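Local coordinates for protein fructuronate-tagaturonate epimerase UxaE from Cohnella laeviribosi in complex with 1 glycerol (Cohnella laeviribosi, PDB 6IL9) that probably interconverts fructuronate and tagaturonate by epimerisation, as a TIM-barrel isomerase with a bound zinc ion, at residues A216-D220 against K221-V225. Sequence-based numbering, arbitrary orientation.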
loop_
_atom_site.group_PDB
_atom_site.type_symbol
_atom_site.label_atom_id
_atom_site.label_comp_id
_atom_site.label_asym_id
_atom_site.label_seq_id
_atom_site.Cartn_x
_atom_site.Cartn_y
_atom_site.Cartn_z
ATOM N N ALA A 216 -22.181 29.864 10.821
ATOM C CA ALA A 216 -22.302 30.828 9.729
ATOM C C ALA A 216 -22.051 30.188 8.368
ATOM O O ALA A 216 -22.549 30.678 7.347
ATOM C CB ALA A 216 -21.337 31.991 9.939
ATOM N N LYS A 217 -21.287 29.102 8.331
ATOM C CA LYS A 217 -20.934 28.471 7.068
ATOM C C LYS A 217 -21.875 27.334 6.676
ATOM O O LYS A 217 -22.111 27.133 5.479
ATOM C CB LYS A 217 -19.490 27.954 7.139
ATOM C CG LYS A 217 -18.978 27.305 5.872
ATOM C CD LYS A 217 -17.510 26.937 6.001
ATOM C CE LYS A 217 -16.958 26.340 4.712
ATOM N NZ LYS A 217 -15.505 26.022 4.858
ATOM N N TYR A 218 -22.426 26.591 7.639
ATOM C CA TYR A 218 -23.174 25.366 7.354
ATOM C C TYR A 218 -24.610 25.348 7.856
ATOM O O TYR A 218 -25.433 24.654 7.258
ATOM C CB TYR A 218 -22.483 24.137 7.968
ATOM C CG TYR A 218 -21.085 23.877 7.464
ATOM C CD1 TYR A 218 -20.866 23.159 6.289
ATOM C CD2 TYR A 218 -19.980 24.347 8.168
ATOM C CE1 TYR A 218 -19.583 22.917 5.833
ATOM C CE2 TYR A 218 -18.696 24.109 7.720
ATOM C CZ TYR A 218 -18.502 23.393 6.552
ATOM O OH TYR A 218 -17.218 23.163 6.104
ATOM N N LEU A 219 -24.930 26.042 8.948
ATOM C CA LEU A 219 -26.201 25.808 9.623
ATOM C C LEU A 219 -27.386 26.123 8.711
ATOM O O LEU A 219 -27.475 27.212 8.135
ATOM C CB LEU A 219 -26.282 26.643 10.904
ATOM C CG LEU A 219 -27.533 26.372 11.735
ATOM C CD1 LEU A 219 -27.556 24.933 12.161
ATOM C CD2 LEU A 219 -27.561 27.290 12.952
ATOM N N ASP A 220 -28.285 25.148 8.575
ATOM C CA ASP A 220 -29.510 25.291 7.780
ATOM C C ASP A 220 -29.211 25.651 6.327
ATOM O O ASP A 220 -30.043 26.242 5.637
ATOM C CB ASP A 220 -30.455 26.322 8.407
ATOM C CG ASP A 220 -30.915 25.910 9.787
ATOM O OD1 ASP A 220 -31.068 24.690 10.020
ATOM O OD2 ASP A 220 -31.119 26.795 10.648
ATOM N N LYS A 221 -28.025 25.289 5.846
ATOM C CA LYS A 221 -27.623 25.570 4.478
ATOM C C LYS A 221 -27.664 24.286 3.660
ATOM O O LYS A 221 -27.527 23.183 4.198
ATOM C CB LYS A 221 -26.222 26.194 4.429
ATOM C CG LYS A 221 -26.198 27.684 4.776
ATOM C CD LYS A 221 -24.855 28.313 4.423
ATOM C CE LYS A 221 -25.004 29.753 3.955
ATOM N NZ LYS A 221 -25.793 30.566 4.922
ATOM N N THR A 222 -27.901 24.442 2.358
ATOM C CA THR A 222 -27.926 23.332 1.412
ATOM C C THR A 222 -26.868 23.578 0.353
ATOM O O THR A 222 -26.824 24.656 -0.249
ATOM C CB THR A 222 -29.297 23.180 0.742
ATOM O OG1 THR A 222 -30.308 23.050 1.746
ATOM C CG2 THR A 222 -29.313 21.940 -0.145
ATOM N N PHE A 223 -26.010 22.585 0.134
ATOM C CA PHE A 223 -24.957 22.669 -0.863
ATOM C C PHE A 223 -25.276 21.722 -2.009
ATOM O O PHE A 223 -25.663 20.575 -1.780
ATOM C CB PHE A 223 -23.600 22.332 -0.246
ATOM C CG PHE A 223 -23.217 23.248 0.872
ATOM C CD1 PHE A 223 -23.663 23.005 2.160
ATOM C CD2 PHE A 223 -22.435 24.365 0.628
ATOM C CE1 PHE A 223 -23.326 23.859 3.199
ATOM C CE2 PHE A 223 -22.090 25.227 1.665
ATOM C CZ PHE A 223 -22.538 24.969 2.948
ATOM N N GLN A 224 -25.127 22.213 -3.233
ATOM C CA GLN A 224 -25.415 21.430 -4.429
ATOM C C GLN A 224 -24.092 20.834 -4.886
ATOM O O GLN A 224 -23.213 21.544 -5.381
ATOM C CB GLN A 224 -26.064 22.292 -5.508
ATOM C CG GLN A 224 -27.257 23.112 -5.024
ATOM C CD GLN A 224 -28.480 22.263 -4.701
ATOM O OE1 GLN A 224 -28.626 21.140 -5.191
ATOM N NE2 GLN A 224 -29.360 22.796 -3.860
ATOM N N VAL A 225 -23.943 19.526 -4.688
ATOM C CA VAL A 225 -22.749 18.809 -5.117
ATOM C C VAL A 225 -23.152 17.942 -6.300
ATOM O O VAL A 225 -23.522 16.774 -6.136
ATOM C CB VAL A 225 -22.155 17.983 -3.961
ATOM C CG1 VAL A 225 -20.797 17.427 -4.333
ATOM C CG2 VAL A 225 -22.049 18.850 -2.710
#
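Lys221 and Tyr218 close a type II beta turn that carries the chain from the end of helix 208-218 into strand 221-225, a compact example of how a helix hands over to a beta hairpin. Lys221 N donates to Tyr218 O at 3.0 Å, the bond that closes the turn. At the third position of the turn, Asp220 takes positive backbone phi and psi.

The side chain of Lys221 then folds back along the helix terminus. Its CB rests 3.3 Å from Tyr218 O, and CG passes 3.6 Å from Leu219 O. CD comes to 3.2 Å from Lys217 O, while CE drifts off that same carbonyl. Bends at chi3 and chi4, the latter 52°, turn the tip toward the last helical turn. There NZ stands 4.1 Å from Ala216 O, too far for a hydrogen bond, though the charge may still feel the carbonyls at the helix end.

Two residues on, Phe223 presents its ring edge to the same end of the helix: CZ lies 3.4 Å from Lys217 O, which sits close to the ring plane. Its CE1 meets CD1 of Tyr218 at 4.0 Å. The two rings are inclined obliquely at 55°. Shortened to an alanine, Phe223 would lose the ring that reaches Lys217 O and Tyr218 CD1, and the space between the helix end and the strand would probably be left unfilled.

Glu290 accepts a hydrogen bond from Tyr218 OH and forms a salt bridge with Lys217 NZ, tying the helix end to helix 281-293, whose Phe285 also meets the ring of Phe223. Far from the chain's centre, strand 221-225 pairs antiparallel with strand 228-232, and Phe232 on that second strand packs edge-to-face with Tyr218.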